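Local coordinates for protein polyhedrin (Orgyia pseudotsugata cypovirus 5, PDB 5A8U) that forms the crystalline matrix of viral occlusion bodies, the polyhedra, which protect the virus outside its host until insect larvae ingest them, at residues A[80-85]-A[102-107]; A[44-49]-A[56-61]; A[35-40]-A[246-251]. All blocks are in the same frame, centred on the assembly; numbering follows the deposited sequence.

Contact 1 of 3, residues A[80-85]-A[102-107]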
ATOM      1  N   PRO A  80       6.733 -26.001  -3.466  1.00 13.68           N
ATOM      2  CA  PRO A  80       8.023 -26.602  -3.108  1.00 14.25           C
ATOM      3  C   PRO A  80       9.075 -26.303  -4.169  1.00 11.59           C
ATOM      4  O   PRO A  80       8.798 -26.433  -5.369  1.00 14.41           O
ATOM      5  CB  PRO A  80       7.712 -28.098  -3.079  1.00 17.78           C
ATOM      6  CG  PRO A  80       6.263 -28.169  -2.764  1.00 18.54           C
ATOM      7  CD  PRO A  80       5.641 -26.991  -3.456  1.00 14.34           C
ATOM      8  N   GLY A  81      10.263 -25.897  -3.733  1.00 12.44           N
ATOM      9  CA  GLY A  81      11.345 -25.604  -4.656  1.00  9.78           C
ATOM     10  C   GLY A  81      11.198 -24.242  -5.301  1.00 10.63           C
ATOM     11  O   GLY A  81      11.993 -23.863  -6.172  1.00 11.60           O
ATOM     12  N   GLU A  82      10.190 -23.491  -4.871  1.00  8.58           N
ATOM     13  CA  GLU A  82       9.968 -22.151  -5.374  1.00  9.67           C
ATOM     14  C   GLU A  82       9.717 -21.220  -4.190  1.00 10.78           C
ATOM     15  O   GLU A  82       9.025 -20.212  -4.302  1.00 10.74           O
ATOM     16  CB  GLU A  82       8.795 -22.145  -6.364  1.00  6.31           C
ATOM     17  CG  GLU A  82       8.945 -23.218  -7.460  1.00  8.81           C
ATOM     18  CD  GLU A  82       7.987 -23.019  -8.649  1.00 11.01           C
ATOM     19  OE1 GLU A  82       7.454 -21.894  -8.824  1.00  8.79           O
ATOM     20  OE2 GLU A  82       7.792 -23.983  -9.425  1.00 11.53           O
ATOM     21  N   GLY A  83      10.302 -21.578  -3.051  1.00  8.29           N
ATOM     22  CA  GLY A  83      10.137 -20.786  -1.850  1.00 11.84           C
ATOM     23  C   GLY A  83      11.318 -19.865  -1.623  1.00 12.50           C
ATOM     24  O   GLY A  83      11.919 -19.378  -2.574  1.00 11.80           O
ATOM     25  N   VAL A  84      11.654 -19.632  -0.361  1.00 12.52           N
ATOM     26  CA  VAL A  84      12.664 -18.638  -0.017  1.00 15.02           C
ATOM     27  C   VAL A  84      14.022 -18.934  -0.646  1.00  8.42           C
ATOM     28  O   VAL A  84      14.691 -18.019  -1.145  1.00 11.27           O
ATOM     29  CB  VAL A  84      12.804 -18.467   1.513  1.00 14.88           C
ATOM     30  CG1 VAL A  84      13.273 -19.771   2.162  1.00 15.87           C
ATOM     31  CG2 VAL A  84      13.751 -17.302   1.829  1.00 15.25           C
ATOM     32  N   GLU A  85      14.430 -20.201  -0.649  1.00 13.24           N
ATOM     33  CA  GLU A  85      15.728 -20.568  -1.211  1.00 12.97           C
ATOM     34  C   GLU A  85      15.788 -20.218  -2.697  1.00 12.09           C
ATOM     35  O   GLU A  85      16.777 -19.678  -3.184  1.00 10.26           O
ATOM     36  CB  GLU A  85      16.006 -22.055  -1.005  1.00 15.28           C
ATOM     37  CG  GLU A  85      15.654 -22.552   0.408  1.00 25.27           C
ATOM     38  CD  GLU A  85      14.338 -23.344   0.450  1.00 36.67           C
ATOM     39  OE1 GLU A  85      13.238 -22.744   0.286  1.00 21.29           O
ATOM     40  OE2 GLU A  85      14.412 -24.578   0.651  1.00 34.94           O
ATOM     41  N   ILE A 102      14.114 -22.569 -12.771  1.00  6.37           N
ATOM     42  CA  ILE A 102      13.092 -21.576 -13.100  1.00  4.81           C
ATOM     43  C   ILE A 102      11.788 -22.073 -12.489  1.00  7.71           C
ATOM     44  O   ILE A 102      11.427 -23.234 -12.653  1.00  9.34           O
ATOM     45  CB  ILE A 102      12.853 -21.451 -14.609  1.00  7.69           C
ATOM     46  CG1 ILE A 102      14.167 -21.221 -15.368  1.00 12.32           C
ATOM     47  CG2 ILE A 102      11.842 -20.339 -14.886  1.00  9.78           C
ATOM     48  CD1 ILE A 102      14.845 -19.905 -15.085  1.00 14.50           C
ATOM     49  N   GLY A 103      11.080 -21.210 -11.780  1.00  9.44           N
ATOM     50  CA  GLY A 103       9.871 -21.659 -11.122  1.00  8.15           C
ATOM     51  C   GLY A 103       8.741 -21.802 -12.125  1.00  5.41           C
ATOM     52  O   GLY A 103       8.664 -21.038 -13.088  1.00  6.66           O
ATOM     53  N   ALA A 104       7.887 -22.803 -11.911  1.00  7.69           N
ATOM     54  CA  ALA A 104       6.635 -22.893 -12.646  1.00  9.74           C
ATOM     55  C   ALA A 104       5.875 -21.610 -12.399  1.00  9.56           C
ATOM     56  O   ALA A 104       5.083 -21.168 -13.244  1.00 11.33           O
ATOM     57  CB  ALA A 104       5.802 -24.087 -12.162  1.00 10.95           C
ATOM     58  N   GLY A 105       6.111 -21.023 -11.227  1.00  6.31           N
ATOM     59  CA  GLY A 105       5.419 -19.802 -10.838  1.00  7.14           C
ATOM     60  C   GLY A 105       6.184 -18.516 -11.101  1.00  8.86           C
ATOM     61  O   GLY A 105       5.783 -17.439 -10.636  1.00  7.37           O
ATOM     62  N   ASP A 106       7.288 -18.612 -11.835  1.00  5.61           N
ATOM     63  CA  ASP A 106       7.967 -17.403 -12.313  1.00  6.44           C
ATOM     64  C   ASP A 106       7.399 -17.014 -13.671  1.00  6.16           C
ATOM     65  O   ASP A 106       7.494 -17.775 -14.625  1.00  6.63           O
ATOM     66  CB  ASP A 106       9.484 -17.596 -12.401  1.00  5.41           C
ATOM     67  CG  ASP A 106      10.142 -17.756 -11.031  1.00 10.46           C
ATOM     68  OD1 ASP A 106       9.733 -17.043 -10.084  1.00 10.31           O
ATOM     69  OD2 ASP A 106      11.075 -18.595 -10.915  1.00  7.13           O
ATOM     70  N   PRO A 107       6.773 -15.830 -13.758  1.00  5.27           N
ATOM     71  CA  PRO A 107       6.066 -15.525 -15.011  1.00  3.67           C
ATOM     72  C   PRO A 107       7.018 -15.395 -16.202  1.00  5.11           C
ATOM     73  O   PRO A 107       8.159 -14.998 -16.003  1.00  4.80           O
ATOM     74  CB  PRO A 107       5.391 -14.179 -14.710  1.00  5.84           C
ATOM     75  CG  PRO A 107       6.264 -13.542 -13.659  1.00  6.56           C
ATOM     76  CD  PRO A 107       6.733 -14.708 -12.794  1.00  4.67           C
TER
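With its CG anti to the carbonyl carbon (chi1 -51°) and the chain extended beyond it (chi2 -166°), Glu82 sends its carboxylate straight into the start of the type I turn running from Gly103 to Asp106. Each carboxylate oxygen takes one of two successive amides. Glu82 OE2 accepts from Ala104 N at 2.8 Å, an N-H...O angle of 141°, with the donor well above the carboxylate plane. Glu82 OE1 takes Gly105 N at 2.9 Å, a bond whose geometry is less certain because that nitrogen is crowded in the model. If this second bond is real, the pair would hold the carboxylate against rotation. Gly103, having no side chain, lets Glu82 OE1 settle 3.3 Å from its CA, while Ala104 CB lies beside Glu82 OE2 at 3.4 Å. The turn is also closed from within: Asp106 N returns to Gly103 O at 3.1 Å, and Gly103 N reaches Asp106 OD2 at 2.8 Å. Two acidic groups therefore share one turn, and the backbone amides, together with Arg60 and His86 at the Asp106 carboxylate, probably ease their mutual repulsion. Gly83 sits at the N-cap position of helix 84-91, and Glu82, just before it, joins the approach to this helix to the loop before strand 109-115; Val84 and Glu85 pack against Ala226 and Lys73 of the second subunit.

Contact 2 of 3, residues A[44-49]-A[56-61]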
ATOM      1  N   GLN A  44      -2.269 -14.251 -14.072  1.00  4.51           N
ATOM      2  CA  GLN A  44      -2.548 -13.548 -12.828  1.00  4.78           C
ATOM      3  C   GLN A  44      -2.796 -12.092 -13.149  1.00  5.67           C
ATOM      4  O   GLN A  44      -1.980 -11.452 -13.816  1.00  6.43           O
ATOM      5  CB  GLN A  44      -1.395 -13.684 -11.823  1.00  4.43           C
ATOM      6  CG  GLN A  44      -1.748 -13.087 -10.451  1.00  5.67           C
ATOM      7  CD  GLN A  44      -0.746 -13.453  -9.364  1.00  7.91           C
ATOM      8  OE1 GLN A  44      -1.104 -13.475  -8.181  1.00 10.95           O
ATOM      9  NE2 GLN A  44       0.507 -13.737  -9.748  1.00  8.80           N
ATOM     10  N   VAL A  45      -3.914 -11.578 -12.647  1.00  3.04           N
ATOM     11  CA  VAL A  45      -4.400 -10.245 -12.976  1.00  4.36           C
ATOM     12  C   VAL A  45      -4.313  -9.325 -11.768  1.00  5.75           C
ATOM     13  O   VAL A  45      -4.712  -9.692 -10.663  1.00  5.39           O
ATOM     14  CB  VAL A  45      -5.878 -10.316 -13.395  1.00  4.98           C
ATOM     15  CG1 VAL A  45      -6.459  -8.902 -13.681  1.00  7.01           C
ATOM     16  CG2 VAL A  45      -6.035 -11.269 -14.609  1.00  7.04           C
ATOM     17  N   TYR A  46      -3.792  -8.128 -11.996  1.00  4.79           N
ATOM     18  CA  TYR A  46      -3.892  -7.037 -11.039  1.00  6.01           C
ATOM     19  C   TYR A  46      -4.467  -5.849 -11.779  1.00  6.80           C
ATOM     20  O   TYR A  46      -3.941  -5.456 -12.818  1.00  5.71           O
ATOM     21  CB  TYR A  46      -2.503  -6.652 -10.518  1.00  5.13           C
ATOM     22  CG  TYR A  46      -1.843  -7.713  -9.664  1.00  5.01           C
ATOM     23  CD1 TYR A  46      -2.102  -7.787  -8.296  1.00  7.59           C
ATOM     24  CD2 TYR A  46      -0.975  -8.642 -10.228  1.00  5.64           C
ATOM     25  CE1 TYR A  46      -1.494  -8.770  -7.510  1.00  7.24           C
ATOM     26  CE2 TYR A  46      -0.372  -9.612  -9.460  1.00  5.33           C
ATOM     27  CZ  TYR A  46      -0.648  -9.680  -8.110  1.00  7.09           C
ATOM     28  OH  TYR A  46      -0.038 -10.643  -7.333  1.00  8.94           O
ATOM     29  N   ASN A  47      -5.553  -5.287 -11.249  1.00  5.27           N
ATOM     30  CA  ASN A  47      -6.254  -4.160 -11.853  1.00  5.97           C
ATOM     31  C   ASN A  47      -6.388  -2.992 -10.868  1.00  8.04           C
ATOM     32  O   ASN A  47      -7.018  -3.119  -9.824  1.00  8.16           O
ATOM     33  CB  ASN A  47      -7.623  -4.614 -12.397  1.00  5.63           C
ATOM     34  CG  ASN A  47      -8.535  -3.448 -12.772  1.00  9.21           C
ATOM     35  OD1 ASN A  47      -9.562  -3.232 -12.139  1.00 12.41           O
ATOM     36  ND2 ASN A  47      -8.145  -2.681 -13.790  1.00  7.78           N
ATOM     37  N   TRP A  48      -5.739  -1.880 -11.198  1.00  7.47           N
ATOM     38  CA  TRP A  48      -5.835  -0.631 -10.428  1.00  8.09           C
ATOM     39  C   TRP A  48      -6.777   0.365 -11.122  1.00  7.53           C
ATOM     40  O   TRP A  48      -6.831   0.422 -12.348  1.00  9.31           O
ATOM     41  CB  TRP A  48      -4.464   0.027 -10.316  1.00  5.79           C
ATOM     42  CG  TRP A  48      -3.402  -0.698  -9.537  1.00  9.84           C
ATOM     43  CD1 TRP A  48      -3.000  -0.437  -8.254  1.00 15.52           C
ATOM     44  CD2 TRP A  48      -2.536  -1.734 -10.023  1.00  7.94           C
ATOM     45  NE1 TRP A  48      -1.957  -1.268  -7.905  1.00 11.58           N
ATOM     46  CE2 TRP A  48      -1.663  -2.078  -8.972  1.00 11.33           C
ATOM     47  CE3 TRP A  48      -2.435  -2.421 -11.236  1.00  8.39           C
ATOM     48  CZ2 TRP A  48      -0.693  -3.076  -9.105  1.00  9.34           C
ATOM     49  CZ3 TRP A  48      -1.467  -3.408 -11.367  1.00  9.10           C
ATOM     50  CH2 TRP A  48      -0.611  -3.724 -10.310  1.00  7.85           C
ATOM     51  N   GLN A  49      -7.504   1.166 -10.340  1.00  8.38           N
ATOM     52  CA  GLN A  49      -8.359   2.204 -10.899  1.00  9.13           C
ATOM     53  C   GLN A  49      -8.030   3.520 -10.212  1.00  8.73           C
ATOM     54  O   GLN A  49      -7.509   3.532  -9.097  1.00  7.81           O
ATOM     55  CB  GLN A  49      -9.836   1.894 -10.638  1.00  9.78           C
ATOM     56  CG  GLN A  49     -10.322   0.563 -11.143  1.00 21.19           C
ATOM     57  CD  GLN A  49     -11.776   0.324 -10.789  1.00 23.35           C
ATOM     58  OE1 GLN A  49     -12.657   1.113 -11.164  1.00 16.56           O
ATOM     59  NE2 GLN A  49     -12.038  -0.760 -10.051  1.00 16.02           N
ATOM     60  N   GLY A  56       1.598   2.416  -8.945  1.00  5.33           N
ATOM     61  CA  GLY A  56       1.645   1.179  -8.199  1.00  5.93           C
ATOM     62  C   GLY A  56       2.910   0.420  -8.535  1.00  5.55           C
ATOM     63  O   GLY A  56       3.757   0.910  -9.292  1.00  6.12           O
ATOM     64  N   SER A  57       3.031  -0.767  -7.957  1.00  6.14           N
ATOM     65  CA  SER A  57       4.218  -1.578  -8.130  1.00  4.71           C
ATOM     66  C   SER A  57       3.900  -3.023  -7.773  1.00  4.65           C
ATOM     67  O   SER A  57       2.907  -3.302  -7.106  1.00  6.20           O
ATOM     68  CB  SER A  57       5.367  -1.056  -7.244  1.00  6.37           C
ATOM     69  OG  SER A  57       5.155  -1.363  -5.864  1.00  6.70           O
ATOM     70  N   LEU A  58       4.750  -3.939  -8.217  1.00  4.60           N
ATOM     71  CA  LEU A  58       4.650  -5.319  -7.767  1.00  5.86           C
ATOM     72  C   LEU A  58       6.053  -5.821  -7.474  1.00  5.38           C
ATOM     73  O   LEU A  58       6.923  -5.767  -8.349  1.00  7.81           O
ATOM     74  CB  LEU A  58       4.030  -6.209  -8.845  1.00  5.45           C
ATOM     75  CG  LEU A  58       2.593  -5.908  -9.251  1.00  5.53           C
ATOM     76  CD1 LEU A  58       2.255  -6.717 -10.496  1.00  6.51           C
ATOM     77  CD2 LEU A  58       1.635  -6.231  -8.103  1.00  5.97           C
ATOM     78  N   ASN A  59       6.292  -6.298  -6.257  1.00  7.02           N
ATOM     79  CA  ASN A  59       7.573  -6.948  -5.991  1.00  5.70           C
ATOM     80  C   ASN A  59       7.534  -8.445  -6.323  1.00  5.51           C
ATOM     81  O   ASN A  59       6.507  -8.957  -6.810  1.00  6.56           O
ATOM     82  CB  ASN A  59       8.072  -6.677  -4.564  1.00  6.89           C
ATOM     83  CG  ASN A  59       7.158  -7.242  -3.498  1.00  9.21           C
ATOM     84  OD1 ASN A  59       6.210  -7.992  -3.791  1.00  7.46           O
ATOM     85  ND2 ASN A  59       7.454  -6.906  -2.240  1.00  6.91           N
ATOM     86  N   ARG A  60       8.635  -9.166  -6.095  1.00  6.23           N
ATOM     87  CA  ARG A  60       8.651 -10.565  -6.544  1.00  8.51           C
ATOM     88  C   ARG A  60       7.578 -11.405  -5.858  1.00  5.74           C
ATOM     89  O   ARG A  60       7.014 -12.324  -6.471  1.00  6.98           O
ATOM     90  CB  ARG A  60      10.038 -11.231  -6.389  1.00  8.12           C
ATOM     91  CG  ARG A  60      11.017 -10.964  -7.549  1.00 17.50           C
ATOM     92  CD  ARG A  60      10.416 -11.181  -8.975  1.00 12.72           C
ATOM     93  NE  ARG A  60      10.325 -12.580  -9.418  1.00 12.82           N
ATOM     94  CZ  ARG A  60       9.984 -12.936 -10.660  1.00 16.59           C
ATOM     95  NH1 ARG A  60       9.722 -11.998 -11.567  1.00  8.41           N
ATOM     96  NH2 ARG A  60       9.921 -14.220 -11.015  1.00 10.65           N
ATOM     97  N   GLN A  61       7.249 -11.069  -4.616  1.00  4.93           N
ATOM     98  CA  GLN A  61       6.227 -11.834  -3.900  1.00  5.31           C
ATOM     99  C   GLN A  61       4.876 -11.811  -4.615  1.00  6.46           C
ATOM    100  O   GLN A  61       4.118 -12.773  -4.534  1.00  7.62           O
ATOM    101  CB  GLN A  61       6.058 -11.324  -2.466  1.00  7.93           C
ATOM    102  CG  GLN A  61       7.150 -11.810  -1.518  1.00  8.03           C
ATOM    103  CD  GLN A  61       8.345 -10.874  -1.421  1.00  7.49           C
ATOM    104  OE1 GLN A  61       8.574 -10.065  -2.317  1.00  6.54           O
ATOM    105  NE2 GLN A  61       9.137 -11.014  -0.347  1.00  7.50           N
TER
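Behind the contacting side chains of Tyr46, Trp48 and Leu58, strand segments 44-49 and 56-58 run nearly antiparallel, at 167°, with their axes 9.7 Å apart, and no hydrogen bond joins them: they belong to two different sheets packed face to face. Leu58 lies between the two strands and touches both rings. With CG beside the backbone N (chi1 -64°) and the second torsion near 180°, it brings its methyl groups to them. Leu58 CD2 stands over the centre of the Tyr46 ring, 3.9 Å from the centroid and only 2° off the normal, an almost perfectly axial CH-pi contact, while Leu58 CD1 lies 3.8 Å from Tyr46 CD2. The indole of Trp48 presents an edge instead, Trp48 CH2 lying 4.0 Å from Leu58 CG, and Trp48 CZ2 comes within 4.1 Å of Ser57 O. Gly56, without a side chain, accommodates the pyrrole end, with Trp48 NE1 4.4 Å from Gly56 CA. Tyr46 OH bonds to Leu62 O, beyond the contact. Strand 43-50 lies between strands 30-37 and 223-227 in the larger sheet, and Val34 of strand 30-37 touches both Trp48 and Leu58; strand 53-58, outermost within this chain in the three-stranded sheet, is followed by helix 60-63.

Contact 3 of 3, residues A[35-40]-A[246-251]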
ATOM      1  N   VAL A  35      -1.188  -8.101 -16.457  1.00  4.73           N
ATOM      2  CA  VAL A  35      -1.532  -9.505 -16.620  1.00  3.92           C
ATOM      3  C   VAL A  35      -0.261 -10.319 -16.725  1.00  4.91           C
ATOM      4  O   VAL A  35       0.506 -10.151 -17.667  1.00  5.69           O
ATOM      5  CB  VAL A  35      -2.370  -9.757 -17.874  1.00  4.66           C
ATOM      6  CG1 VAL A  35      -2.795 -11.222 -17.922  1.00  6.98           C
ATOM      7  CG2 VAL A  35      -3.607  -8.885 -17.864  1.00  7.84           C
ATOM      8  N   LEU A  36      -0.029 -11.187 -15.754  1.00  3.52           N
ATOM      9  CA  LEU A  36       1.194 -11.991 -15.739  1.00  4.93           C
ATOM     10  C   LEU A  36       0.918 -13.362 -16.310  1.00  5.42           C
ATOM     11  O   LEU A  36      -0.110 -13.953 -16.001  1.00  5.85           O
ATOM     12  CB  LEU A  36       1.707 -12.129 -14.314  1.00  5.38           C
ATOM     13  CG  LEU A  36       2.065 -10.765 -13.718  1.00  3.77           C
ATOM     14  CD1 LEU A  36       2.206 -10.863 -12.215  1.00  8.32           C
ATOM     15  CD2 LEU A  36       3.371 -10.266 -14.338  1.00  8.08           C
ATOM     16  N   LYS A  37       1.829 -13.864 -17.142  1.00  4.80           N
ATOM     17  CA  LYS A  37       1.579 -15.134 -17.817  1.00  4.81           C
ATOM     18  C   LYS A  37       2.577 -16.187 -17.366  1.00  5.66           C
ATOM     19  O   LYS A  37       3.779 -15.898 -17.263  1.00  6.38           O
ATOM     20  CB  LYS A  37       1.677 -14.941 -19.329  1.00  6.04           C
ATOM     21  CG  LYS A  37       0.835 -13.762 -19.834  1.00  8.98           C
ATOM     22  CD  LYS A  37       0.658 -13.863 -21.341  1.00 12.02           C
ATOM     23  CE  LYS A  37      -0.208 -15.064 -21.678  1.00 14.16           C
ATOM     24  NZ  LYS A  37      -0.491 -15.146 -23.140  1.00 15.16           N
ATOM     25  N   TYR A  38       2.071 -17.393 -17.110  1.00  3.42           N
ATOM     26  CA  TYR A  38       2.865 -18.497 -16.573  1.00  6.44           C
ATOM     27  C   TYR A  38       2.848 -19.651 -17.558  1.00  6.64           C
ATOM     28  O   TYR A  38       1.932 -19.765 -18.363  1.00  6.69           O
ATOM     29  CB  TYR A  38       2.352 -18.936 -15.180  1.00  4.17           C
ATOM     30  CG  TYR A  38       2.348 -17.756 -14.238  1.00  5.01           C
ATOM     31  CD1 TYR A  38       1.262 -16.881 -14.206  1.00  6.92           C
ATOM     32  CD2 TYR A  38       3.447 -17.470 -13.440  1.00  5.59           C
ATOM     33  CE1 TYR A  38       1.269 -15.775 -13.406  1.00  5.69           C
ATOM     34  CE2 TYR A  38       3.463 -16.353 -12.626  1.00  3.13           C
ATOM     35  CZ  TYR A  38       2.367 -15.518 -12.612  1.00  5.30           C
ATOM     36  OH  TYR A  38       2.354 -14.421 -11.810  1.00  5.53           O
ATOM     37  N   THR A  39       3.881 -20.480 -17.505  1.00  5.67           N
ATOM     38  CA  THR A  39       4.057 -21.516 -18.518  1.00  6.04           C
ATOM     39  C   THR A  39       3.047 -22.658 -18.398  1.00  8.39           C
ATOM     40  O   THR A  39       2.938 -23.473 -19.304  1.00 12.39           O
ATOM     41  CB  THR A  39       5.490 -22.076 -18.504  1.00  7.76           C
ATOM     42  OG1 THR A  39       5.786 -22.589 -17.204  1.00 10.52           O
ATOM     43  CG2 THR A  39       6.466 -20.950 -18.846  1.00  7.77           C
ATOM     44  N   ASN A  40       2.306 -22.701 -17.295  1.00  8.29           N
ATOM     45  CA  ASN A  40       1.189 -23.644 -17.160  1.00  6.62           C
ATOM     46  C   ASN A  40      -0.153 -23.081 -17.672  1.00  6.30           C
ATOM     47  O   ASN A  40      -1.197 -23.718 -17.527  1.00 10.63           O
ATOM     48  CB  ASN A  40       1.059 -24.115 -15.712  1.00  8.36           C
ATOM     49  CG  ASN A  40       0.762 -22.983 -14.763  1.00 10.48           C
ATOM     50  OD1 ASN A  40       0.545 -21.844 -15.186  1.00  8.08           O
ATOM     51  ND2 ASN A  40       0.698 -23.297 -13.468  1.00 12.01           N
ATOM     52  N   GLN A 246      -5.701  -7.662 -25.089  1.00  8.28           N
ATOM     53  CA  GLN A 246      -5.221  -8.278 -26.316  1.00  4.35           C
ATOM     54  C   GLN A 246      -4.891  -9.748 -26.059  1.00  7.17           C
ATOM     55  O   GLN A 246      -4.086 -10.077 -25.182  1.00  5.71           O
ATOM     56  CB  GLN A 246      -3.992  -7.542 -26.854  1.00 10.26           C
ATOM     57  CG  GLN A 246      -3.525  -8.085 -28.198  1.00  7.36           C
ATOM     58  CD  GLN A 246      -2.233  -7.442 -28.647  1.00  9.16           C
ATOM     59  OE1 GLN A 246      -1.153  -7.808 -28.184  1.00  9.12           O
ATOM     60  NE2 GLN A 246      -2.338  -6.454 -29.535  1.00 12.47           N
ATOM     61  N   ASN A 247      -5.526 -10.652 -26.804  1.00  5.46           N
ATOM     62  CA  ASN A 247      -5.276 -12.061 -26.515  1.00  6.32           C
ATOM     63  C   ASN A 247      -3.980 -12.614 -27.122  1.00  8.52           C
ATOM     64  O   ASN A 247      -3.243 -11.890 -27.801  1.00  8.46           O
ATOM     65  CB  ASN A 247      -6.493 -12.929 -26.855  1.00  5.00           C
ATOM     66  CG  ASN A 247      -6.700 -13.127 -28.363  1.00 10.02           C
ATOM     67  OD1 ASN A 247      -5.838 -12.822 -29.188  1.00  8.41           O
ATOM     68  ND2 ASN A 247      -7.853 -13.669 -28.716  1.00  9.80           N
ATOM     69  N   SER A 248      -3.718 -13.895 -26.862  1.00  6.08           N
ATOM     70  CA  SER A 248      -2.480 -14.567 -27.258  1.00  8.23           C
ATOM     71  C   SER A 248      -2.242 -14.616 -28.762  1.00  8.40           C
ATOM     72  O   SER A 248      -1.150 -14.978 -29.207  1.00  7.77           O
ATOM     73  CB  SER A 248      -2.462 -15.995 -26.693  1.00 10.11           C
ATOM     74  OG  SER A 248      -2.325 -15.956 -25.288  1.00 14.13           O
ATOM     75  N   TYR A 249      -3.270 -14.264 -29.528  1.00  8.50           N
ATOM     76  CA  TYR A 249      -3.186 -14.285 -30.976  1.00 10.52           C
ATOM     77  C   TYR A 249      -3.045 -12.890 -31.574  1.00 12.32           C
ATOM     78  O   TYR A 249      -2.986 -12.741 -32.791  1.00 12.69           O
ATOM     79  CB  TYR A 249      -4.395 -15.010 -31.557  1.00 10.95           C
ATOM     80  CG  TYR A 249      -4.520 -16.427 -31.030  1.00 10.29           C
ATOM     81  CD1 TYR A 249      -3.887 -17.482 -31.674  1.00 15.24           C
ATOM     82  CD2 TYR A 249      -5.240 -16.701 -29.867  1.00  9.61           C
ATOM     83  CE1 TYR A 249      -3.978 -18.771 -31.185  1.00 16.37           C
ATOM     84  CE2 TYR A 249      -5.340 -17.992 -29.373  1.00 12.52           C
ATOM     85  CZ  TYR A 249      -4.708 -19.019 -30.035  1.00 15.83           C
ATOM     86  OH  TYR A 249      -4.803 -20.305 -29.562  1.00 25.59           O
ATOM     87  N   GLY A 250      -3.001 -11.871 -30.720  1.00  9.39           N
ATOM     88  CA  GLY A 250      -2.877 -10.499 -31.177  1.00  8.71           C
ATOM     89  C   GLY A 250      -4.188  -9.765 -31.399  1.00 10.92           C
ATOM     90  O   GLY A 250      -4.183  -8.615 -31.848  1.00 12.65           O
ATOM     91  N   TYR A 251      -5.309 -10.425 -31.087  1.00  9.28           N
ATOM     92  CA  TYR A 251      -6.639  -9.841 -31.256  1.00  9.32           C
ATOM     93  C   TYR A 251      -7.091  -9.058 -30.041  1.00 10.34           C
ATOM     94  O   TYR A 251      -6.903  -9.504 -28.921  1.00  9.39           O
ATOM     95  CB  TYR A 251      -7.680 -10.944 -31.445  1.00  7.99           C
ATOM     96  CG  TYR A 251      -7.847 -11.428 -32.865  1.00 13.31           C
ATOM     97  CD1 TYR A 251      -6.799 -12.027 -33.544  1.00 14.94           C
ATOM     98  CD2 TYR A 251      -9.074 -11.320 -33.503  1.00 16.45           C
ATOM     99  CE1 TYR A 251      -6.965 -12.484 -34.844  1.00 19.04           C
ATOM    100  CE2 TYR A 251      -9.248 -11.775 -34.792  1.00 19.66           C
ATOM    101  CZ  TYR A 251      -8.194 -12.349 -35.457  1.00 18.90           C
ATOM    102  OH  TYR A 251      -8.386 -12.803 -36.744  1.00 25.04           O
TER
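Lys37 meets Ser248 through a single polar touch, Lys37 NZ to Ser248 OG at 2.9 Å, a weak hydrogen bond that is the whole of the direct contact. The lysine chain bends at its third torsion (chi3 68°) on the way to the serine, and the two residues bury little surface, at the loose, solvent side of the contact. Ser248 is exposed, and both residues also touch crystal neighbours, as do all the residues of 246-251, consistent with a protein that is deposited as crystalline polyhedra. The compact part lies within the tail itself. Asn247 opens a type I turn to Gly250 in which Gly250 N bonds to Asn247 O at 2.9 Å, and Asn247 N bonds to Tyr251 O at 2.8 Å. Asn247 OD1 adds two more bonds, to Tyr249 N at 3.0 Å, an Asx turn, and to Tyr251 N at 3.1 Å. These donors come from opposite faces of the amide plane, with C=O...N angles of 124° and 136°, which should hold the side-chain amide against the turn. Ser248 N bonds to Glu230 OE1, and Lys37 packs on Glu230 and Tyr108. The tail thus lies by the start of helix 230-241, beside the end of strand 30-37, which pairs with strands 109-115 and 43-50.

How the contacts relate
Contacts 1 and 2 are buried and contact 3 lies at the surface, and their chemistry follows: a carboxylate held by loop amides in contact 1, mainly apolar and aromatic packing between sheets in contact 2, with no hydrogen bond across, and one weak polar bond in contact 3. Contacts 2 and 3 share the larger sheet, where strands 43-50 and 30-37 are neighbours; Gln44 NE2 meets Tyr38 OH at 2.9 Å. Contacts 1 and 2 are joined by a salt bridge, Asp106 OD1 to Arg60 NH2 at 3.0 Å, and both touch the second subunit, whereas no other chain of the assembly touches contact 3. Contacts 1 and 2 both fall within the long span of chain between the two segments of contact 3.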